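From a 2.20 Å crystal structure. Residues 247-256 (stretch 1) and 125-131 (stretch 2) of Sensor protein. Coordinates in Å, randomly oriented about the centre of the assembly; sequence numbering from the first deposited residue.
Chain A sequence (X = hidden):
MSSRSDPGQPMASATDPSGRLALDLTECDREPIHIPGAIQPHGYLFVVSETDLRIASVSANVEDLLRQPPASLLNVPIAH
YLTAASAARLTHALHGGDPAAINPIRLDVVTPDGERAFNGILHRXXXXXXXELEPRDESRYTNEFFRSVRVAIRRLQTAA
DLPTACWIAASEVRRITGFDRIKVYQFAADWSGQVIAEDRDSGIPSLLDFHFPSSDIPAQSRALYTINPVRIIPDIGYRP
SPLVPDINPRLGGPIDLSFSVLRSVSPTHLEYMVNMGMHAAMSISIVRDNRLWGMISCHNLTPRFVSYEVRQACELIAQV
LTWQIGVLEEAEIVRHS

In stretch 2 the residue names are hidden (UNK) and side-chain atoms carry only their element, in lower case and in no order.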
# COMPACT_ATOMS: atom_id res chain seq x y z
N ILE A 247 1.92 -34.36 16.18
CA ILE A 247 1.34 -34.40 17.52
C ILE A 247 1.44 -33.04 18.19
O ILE A 247 2.52 -32.45 18.21
CB ILE A 247 2.12 -35.36 18.49
CG1 ILE A 247 2.16 -36.79 17.96
CG2 ILE A 247 1.48 -35.35 19.88
CD1 ILE A 247 3.18 -37.69 18.71
N ASN A 248 0.34 -32.54 18.74
CA ASN A 248 0.34 -31.30 19.46
C ASN A 248 0.92 -31.62 20.85
O ASN A 248 0.42 -32.50 21.54
CB ASN A 248 -1.07 -30.74 19.50
CG ASN A 248 -1.20 -29.51 20.36
OD1 ASN A 248 -0.62 -29.45 21.45
ND2 ASN A 248 -1.97 -28.53 19.90
N PRO A 249 2.04 -30.96 21.22
CA PRO A 249 2.72 -31.35 22.47
C PRO A 249 1.96 -30.96 23.72
O PRO A 249 2.17 -31.58 24.79
CB PRO A 249 4.06 -30.59 22.39
CG PRO A 249 3.73 -29.39 21.63
CD PRO A 249 2.75 -29.84 20.56
N ARG A 250 1.11 -29.94 23.65
CA ARG A 250 0.37 -29.54 24.86
C ARG A 250 -0.94 -30.36 25.04
O ARG A 250 -1.25 -30.77 26.12
CB ARG A 250 0.04 -28.04 24.82
CG ARG A 250 1.24 -27.08 25.00
CD ARG A 250 2.03 -27.37 26.25
NE ARG A 250 3.32 -27.98 25.94
CZ ARG A 250 3.99 -28.85 26.73
NH1 ARG A 250 3.47 -29.28 27.88
NH2 ARG A 250 5.17 -29.31 26.32
N LEU A 251 -1.69 -30.58 23.93
CA LEU A 251 -3.04 -31.14 24.01
C LEU A 251 -3.16 -32.58 23.55
O LEU A 251 -4.10 -33.27 24.00
CB LEU A 251 -4.02 -30.32 23.23
CG LEU A 251 -4.05 -28.83 23.58
CD1 LEU A 251 -4.96 -28.17 22.58
CD2 LEU A 251 -4.47 -28.49 25.03
N GLY A 252 -2.19 -33.09 22.77
CA GLY A 252 -2.30 -34.42 22.21
C GLY A 252 -3.03 -34.20 20.91
O GLY A 252 -3.43 -33.05 20.58
N GLY A 253 -3.14 -35.27 20.14
CA GLY A 253 -3.78 -35.25 18.90
C GLY A 253 -2.89 -34.68 17.81
O GLY A 253 -1.81 -34.20 18.09
N PRO A 254 -3.38 -34.72 16.56
CA PRO A 254 -2.68 -34.19 15.39
C PRO A 254 -2.55 -32.68 15.45
O PRO A 254 -3.30 -32.05 16.15
CB PRO A 254 -3.61 -34.54 14.22
CG PRO A 254 -4.94 -34.88 14.84
CD PRO A 254 -4.70 -35.29 16.23
N ILE A 255 -1.64 -32.09 14.69
CA ILE A 255 -1.50 -30.66 14.70
C ILE A 255 -2.54 -30.03 13.75
O ILE A 255 -2.59 -30.35 12.56
CB ILE A 255 -0.02 -30.22 14.34
CG1 ILE A 255 0.93 -30.69 15.45
CG2 ILE A 255 0.06 -28.73 14.22
CD1 ILE A 255 2.43 -30.67 15.12
N ASP A 256 -3.35 -29.15 14.31
CA ASP A 256 -4.37 -28.42 13.62
C ASP A 256 -3.70 -27.32 12.79
O ASP A 256 -3.21 -26.33 13.33
CB ASP A 256 -5.36 -27.82 14.64
CG ASP A 256 -6.54 -27.17 13.98
OD1 ASP A 256 -6.46 -26.74 12.81
OD2 ASP A 256 -7.61 -27.14 14.62
N UNK A 125 -2.29 -21.16 18.11
CA UNK A 125 -3.61 -21.83 17.93
C UNK A 125 -3.42 -23.14 18.71
O UNK A 125 -2.31 -23.68 18.76
c UNK A 125 -7.40 -23.11 16.03
c UNK A 125 -3.94 -21.96 16.39
n UNK A 125 -6.80 -24.05 15.31
n UNK A 125 -6.48 -22.28 16.48
c UNK A 125 -5.23 -22.69 16.05
c UNK A 125 -5.45 -23.81 15.31
N UNK A 126 -4.43 -23.57 19.49
CA UNK A 126 -4.32 -24.82 20.28
C UNK A 126 -3.19 -24.92 21.24
O UNK A 126 -2.55 -25.97 21.41
c UNK A 126 -4.30 -26.04 19.36
o UNK A 126 -6.59 -25.45 18.85
o UNK A 126 -5.87 -27.40 18.15
c UNK A 126 -5.68 -26.30 18.71
N UNK A 127 -2.98 -23.83 21.95
CA UNK A 127 -2.03 -23.82 23.04
C UNK A 127 -0.61 -24.00 22.54
O UNK A 127 0.30 -24.25 23.33
o UNK A 127 -3.89 -25.01 24.08
c UNK A 127 -2.45 -24.89 24.11
N UNK A 128 -0.39 -23.84 21.23
CA UNK A 128 0.97 -23.96 20.67
C UNK A 128 1.32 -22.86 19.69
O UNK A 128 0.45 -22.16 19.20
c UNK A 128 0.66 -26.60 17.86
c UNK A 128 1.16 -26.50 21.03
c UNK A 128 1.21 -25.35 19.98
c UNK A 128 0.22 -25.59 18.85
N UNK A 129 2.60 -22.78 19.32
CA UNK A 129 3.10 -21.75 18.42
C UNK A 129 3.69 -22.44 17.23
O UNK A 129 4.48 -23.34 17.40
c UNK A 129 4.23 -20.93 19.10
c UNK A 129 4.78 -19.89 18.15
c UNK A 129 3.70 -20.30 20.41
N UNK A 130 3.28 -22.02 16.04
CA UNK A 130 3.71 -22.59 14.80
C UNK A 130 4.48 -21.47 14.09
O UNK A 130 3.96 -20.37 13.98
c UNK A 130 0.61 -24.85 13.82
c UNK A 130 2.93 -23.36 12.49
c UNK A 130 2.51 -23.06 13.95
c UNK A 130 1.81 -24.27 14.59
N UNK A 131 5.71 -21.75 13.69
CA UNK A 131 6.51 -20.84 12.88
C UNK A 131 6.66 -21.41 11.49
O UNK A 131 7.02 -22.56 11.32
c UNK A 131 10.28 -19.92 13.27
c UNK A 131 8.92 -19.84 12.67
c UNK A 131 7.88 -20.63 13.51
c UNK A 131 8.51 -18.37 12.49
O HOH W 1 -3.25 -28.58 17.37

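Position 125 carries one carbon and then a five-membered ring of three carbons and two nitrogens. OD2 of Asp256 lies at the ring edge, near its plane, 3.3 Å from a ring nitrogen of 125. That ring is an imidazole, so the residue is His125. NE2 of His125 donates to OD2 of Asp256; the bond is weak, with an angle of 149° at the hydrogen.

Position 126 has two side-chain carbons, the second carrying two oxygens. CD1 of Leu251 packs 3.9 Å from CB of 126, and one of the side-chain oxygens of 126 comes within 3.9 Å of OD2 of Asp256. A short carboxylate makes this Asp126, so OD2 of Asp126 and OD2 of Asp256 put like charges side by side. Its backbone also takes part: atom O of Asp126 accepts a nearly straight hydrogen bond from ND2 of Asn248 at 3.0 Å. A water bridges the group, donating to OD2 of Asp126 and accepting from ND2 of Asn248 and N of Asp256.

Position 127 shows one carbon and one oxygen. CB of Arg250 is 4.1 Å from CB of 127, and CD1 of Leu251 is 3.7 Å from the side-chain oxygen of 127. This is Ser127, its small side chain lying beside those of Arg250 and Leu251.

Position 128 has four carbons, forked at the first, with one arm two carbons long. The one-carbon arm of 128 meets CD of Pro249 at 3.7 Å, and the end of the longer arm of 128 lies 4.3 Å from CG2 of Ile255. This is Ile128, the residue of its stretch with most area covered by the other.

Position 129 has three carbons, one carrying the other two, and is buried, yet out of reach of stretch 1: Val129.

Position 130 repeats the four-carbon pattern, forked at the first with one longer arm, and the end of that arm of 130 lies 3.9 Å from CG2 of Ile255. It is Ile130.

Position 131 has four carbons forked at the second, again buried and out of reach, hence Leu131.

The contact works by presenting a tight turn to a folded loop. A type I' turn from His125 to Ile128, closed by backbone bonds in both directions between its ends, offers O of Asp126 to Asn248. OD1 of Asn248 accepts from N of Arg250 and N of Leu251 while its ND2 donates to the turn, so one amide bonds both within its loop and across the contact. Beyond the turn the strand alternates, Ile128 and Ile130 facing the loop while Val129 and Leu131 do not. The rule is one well-aligned amide-to-carbonyl bond at the turn, with a water and some side-chain packing around it, and apolar packing from Ile128 and Ile130 beyond.

Stretch 2 (125-131) HDSIVIL
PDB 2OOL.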